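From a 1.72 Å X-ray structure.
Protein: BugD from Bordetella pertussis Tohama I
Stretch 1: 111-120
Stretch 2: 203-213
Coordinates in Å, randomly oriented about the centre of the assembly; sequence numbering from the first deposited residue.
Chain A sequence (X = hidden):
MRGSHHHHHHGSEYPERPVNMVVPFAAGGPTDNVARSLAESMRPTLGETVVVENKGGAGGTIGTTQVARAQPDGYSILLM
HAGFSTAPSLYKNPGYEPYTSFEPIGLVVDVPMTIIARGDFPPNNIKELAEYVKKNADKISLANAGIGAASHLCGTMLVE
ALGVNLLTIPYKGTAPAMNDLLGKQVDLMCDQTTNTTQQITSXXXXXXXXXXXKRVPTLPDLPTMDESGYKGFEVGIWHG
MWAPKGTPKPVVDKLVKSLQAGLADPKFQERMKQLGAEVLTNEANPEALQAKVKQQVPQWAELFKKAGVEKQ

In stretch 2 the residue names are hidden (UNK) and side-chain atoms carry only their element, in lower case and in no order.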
# COMPACT_ATOMS: atom_id res chain seq x y z
N VAL A 111 0.80 3.30 -6.48
CA VAL A 111 -0.12 4.28 -5.87
C VAL A 111 0.64 5.32 -5.07
O VAL A 111 1.43 4.96 -4.19
CB VAL A 111 -1.16 3.56 -4.95
CG1 VAL A 111 -2.26 4.52 -4.46
CG2 VAL A 111 -1.79 2.37 -5.70
N PRO A 112 0.40 6.60 -5.33
CA PRO A 112 1.06 7.66 -4.56
C PRO A 112 0.36 7.88 -3.22
O PRO A 112 -0.76 7.39 -3.01
CB PRO A 112 0.92 8.89 -5.46
CG PRO A 112 -0.38 8.65 -6.22
CD PRO A 112 -0.49 7.15 -6.37
N MSE A 113 1.02 8.59 -2.32
CA MSE A 113 0.43 8.88 -1.02
C MSE A 113 0.20 10.38 -0.78
O MSE A 113 0.82 11.23 -1.43
CB MSE A 113 1.27 8.23 0.08
CG MSE A 113 1.44 6.72 -0.14
SE MSE A 113 2.48 5.93 1.25
CE MSE A 113 1.06 5.92 2.63
N THR A 114 -0.73 10.66 0.13
CA THR A 114 -1.06 12.02 0.55
C THR A 114 -0.88 12.15 2.05
O THR A 114 -1.33 11.28 2.81
CB THR A 114 -2.53 12.36 0.23
OG1 THR A 114 -3.39 11.32 0.75
CG2 THR A 114 -2.78 12.35 -1.28
N ILE A 115 -0.26 13.25 2.48
CA ILE A 115 -0.19 13.61 3.90
C ILE A 115 -1.47 14.37 4.22
O ILE A 115 -1.72 15.43 3.63
CB ILE A 115 1.04 14.51 4.19
CG1 ILE A 115 2.35 13.83 3.75
CG2 ILE A 115 1.08 14.95 5.69
CD1 ILE A 115 2.90 12.87 4.70
N ILE A 116 -2.28 13.82 5.12
CA ILE A 116 -3.57 14.41 5.47
C ILE A 116 -3.73 14.54 6.98
O ILE A 116 -2.99 13.92 7.76
CB ILE A 116 -4.76 13.57 4.89
CG1 ILE A 116 -4.77 12.14 5.46
CG2 ILE A 116 -4.77 13.59 3.35
CD1 ILE A 116 -6.06 11.37 5.12
N ALA A 117 -4.71 15.33 7.40
CA ALA A 117 -5.03 15.46 8.81
C ALA A 117 -6.54 15.59 9.00
O ALA A 117 -7.28 15.81 8.03
CB ALA A 117 -4.31 16.66 9.42
N ARG A 118 -6.98 15.47 10.25
CA ARG A 118 -8.39 15.66 10.58
C ARG A 118 -8.85 17.03 10.06
O ARG A 118 -8.04 17.96 9.94
CB ARG A 118 -8.63 15.52 12.09
CG ARG A 118 -7.71 16.35 12.99
CD ARG A 118 -8.07 16.20 14.48
NE ARG A 118 -7.10 16.78 15.39
CZ ARG A 118 -7.14 18.04 15.82
NH1 ARG A 118 -8.08 18.88 15.40
NH2 ARG A 118 -6.21 18.47 16.69
N GLY A 119 -10.13 17.12 9.72
CA GLY A 119 -10.68 18.27 9.02
C GLY A 119 -10.52 19.61 9.71
O GLY A 119 -10.60 20.65 9.06
N ASP A 120 -10.31 19.59 11.02
CA ASP A 120 -10.13 20.82 11.80
C ASP A 120 -8.72 21.01 12.35
O ASP A 120 -8.50 21.83 13.25
CB ASP A 120 -11.14 20.87 12.94
CG ASP A 120 -10.95 19.76 13.94
OD1 ASP A 120 -10.28 18.74 13.63
OD2 ASP A 120 -11.45 19.81 15.09
N UNK A 203 -13.35 17.84 0.73
CA UNK A 203 -12.95 18.76 1.79
C UNK A 203 -13.14 18.22 3.20
O UNK A 203 -13.12 18.99 4.16
N UNK A 204 -13.33 16.91 3.33
CA UNK A 204 -13.60 16.29 4.63
C UNK A 204 -12.34 16.16 5.48
O UNK A 204 -12.43 16.13 6.71
c UNK A 204 -16.32 13.63 3.77
n UNK A 204 -16.53 11.28 4.72
c UNK A 204 -14.27 14.93 4.45
c UNK A 204 -15.75 15.00 4.13
c UNK A 204 -16.55 12.77 5.01
N UNK A 205 -11.18 16.06 4.84
CA UNK A 205 -9.91 16.05 5.58
C UNK A 205 -9.03 17.19 5.07
O UNK A 205 -9.22 17.67 3.96
c UNK A 205 -8.78 14.39 3.98
c UNK A 205 -10.00 13.56 6.03
c UNK A 205 -9.16 14.70 5.44
N UNK A 206 -8.06 17.61 5.89
CA UNK A 206 -7.04 18.57 5.45
C UNK A 206 -6.01 17.81 4.64
O UNK A 206 -5.65 16.68 4.97
c UNK A 206 -6.72 22.56 7.38
n UNK A 206 -7.33 23.30 8.52
c UNK A 206 -6.37 19.24 6.65
c UNK A 206 -7.30 20.14 7.48
c UNK A 206 -7.56 21.45 6.78
N UNK A 207 -5.56 18.42 3.54
CA UNK A 207 -4.61 17.73 2.66
C UNK A 207 -3.43 18.65 2.38
O UNK A 207 -3.62 19.81 2.03
c UNK A 207 -5.30 17.29 1.36
N UNK A 208 -2.21 18.13 2.54
CA UNK A 208 -1.01 18.98 2.57
C UNK A 208 -0.00 18.76 1.45
O UNK A 208 0.61 19.71 0.96
c UNK A 208 -2.69 18.69 6.88
c UNK A 208 -1.88 18.31 5.82
c UNK A 208 -2.82 20.03 7.20
c UNK A 208 -2.14 21.00 6.48
c UNK A 208 -0.31 18.85 3.91
c UNK A 208 -1.34 20.61 5.41
c UNK A 208 -1.19 19.26 5.07
o UNK A 208 -3.63 20.39 8.25
N UNK A 209 0.18 17.51 1.05
CA UNK A 209 1.25 17.17 0.12
C UNK A 209 1.10 15.76 -0.41
O UNK A 209 0.42 14.93 0.20
c UNK A 209 2.62 17.31 0.81
N UNK A 210 1.76 15.49 -1.53
CA UNK A 210 1.82 14.14 -2.09
C UNK A 210 3.26 13.62 -2.08
O UNK A 210 4.19 14.41 -1.95
c UNK A 210 -0.25 14.42 -3.50
c UNK A 210 1.24 14.10 -3.53
c UNK A 210 2.01 15.06 -4.46
N UNK A 211 3.43 12.30 -2.20
CA UNK A 211 4.76 11.69 -2.10
C UNK A 211 5.33 11.26 -3.45
O UNK A 211 6.35 10.57 -3.50
o UNK A 211 3.81 9.51 -1.73
c UNK A 211 4.14 10.83 0.19
c UNK A 211 4.72 10.47 -1.18
N UNK A 212 4.66 11.65 -4.52
CA UNK A 212 5.13 11.38 -5.88
C UNK A 212 6.21 12.38 -6.30
O UNK A 212 6.39 13.42 -5.65
o UNK A 212 3.13 12.51 -6.60
c UNK A 212 3.96 11.39 -6.85
N UNK A 213 6.94 12.06 -7.37
CA UNK A 213 8.00 12.92 -7.91
C UNK A 213 7.40 14.14 -8.62
O UNK A 213 7.96 15.23 -8.60
c UNK A 213 8.91 12.12 -8.85
c UNK A 213 11.25 13.05 -8.71
c UNK A 213 10.50 11.90 -10.80
c UNK A 213 10.07 12.78 -9.62

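Position 203 has backbone atoms alone, so it is glycine. Gly203 is the first residue beyond a helix, closing it with a Schellman motif; its phi of 77° is a value that glycine adopts easily, and it takes no part in the contact.

Position 204 carries four carbons in a row ending in nitrogen, which is lysine. The CA-to-CB bond of Lys204 points away from stretch 1, and its backbone does the touching: its O lies 3.6 Å from Gly119 CA. A CB on Gly119 would clash with that oxygen, so the bare backbone there permits the close approach.

At position 205 one carbon carries two more, the compact fork of valine. A methyl, CG2 of Val205, packs 4.1 Å from Ile116 CG2.

Position 206 again shows four carbons and a terminal nitrogen: lysine. Its backbone pairs with Ala117 in both directions, Lys206 N to Ala117 O and Ala117 N to Lys206 O, each 2.9 Å. The chain is folded, with chi1 and chi2 both m, and Lys206 CG rests 3.4 Å from Arg118 O.

Position 207 has a single side-chain carbon and is alanine. Ala207 lies opposite Ile116 in a non-hydrogen-bonded pair, its CB 4.2 Å from Ile116 CG2, on the same face as that isoleucine.

Position 208 has one carbon, then a six-carbon ring bearing an oxygen, which identifies tyrosine. Ala117 CB meets the edge of the Tyr208 ring, 3.6 Å from CE2, while the hydroxyl is hydrogen-bonded elsewhere in the structure. Its backbone N donates to Ile115 O at 3.0 Å.

Position 209 has one side-chain carbon, alanine once more. The O of Ala209 accepts from Ile115 N at 2.9 Å, but its own N is buried with no partner, lying 3.8 Å from Ile115 O, the oxygen to which Tyr208 N donates.

Position 210 is a carbon bearing two carbons, a second valine. Val210 faces Thr114 across a non-hydrogen-bonded pair, with CG1 4.0 Å from Thr114 CG2.

At position 211 one carbon bears an oxygen and a carbon, the mark of threonine. Thr211 OG1 accepts from Met113 N at 3.0 Å, and Thr211 N donates to Met113 O at 2.9 Å. Here a side-chain oxygen serves where a strand would normally offer a carbonyl.

Position 212 has one carbon and one oxygen, hence serine; Ser212 CB lies 4.2 Å from Pro112 CB.

Position 213 has four carbons forked at the second, as in leucine. Leu213 is out of reach of stretch 1.

The contact works as an antiparallel strand pair, 153° between directions, held by six hydrogen bonds. Five join backbone to backbone; the sixth uses the threonine hydroxyl. Between them lie CA-H...O contacts, such as Ile116 CA to Lys206 O at 3.1 Å, that accompany the close approach of the strands. Thr114, Ile116, Ala207 and Val210 share one face, Ile115, Ala117, Lys206 and Ala209 the other. The rule to read here is that the backbone sets the pairing, while small and branched side chains pack alongside it.

Stretch 2, residues 203-213: GKVKAYAVTSL
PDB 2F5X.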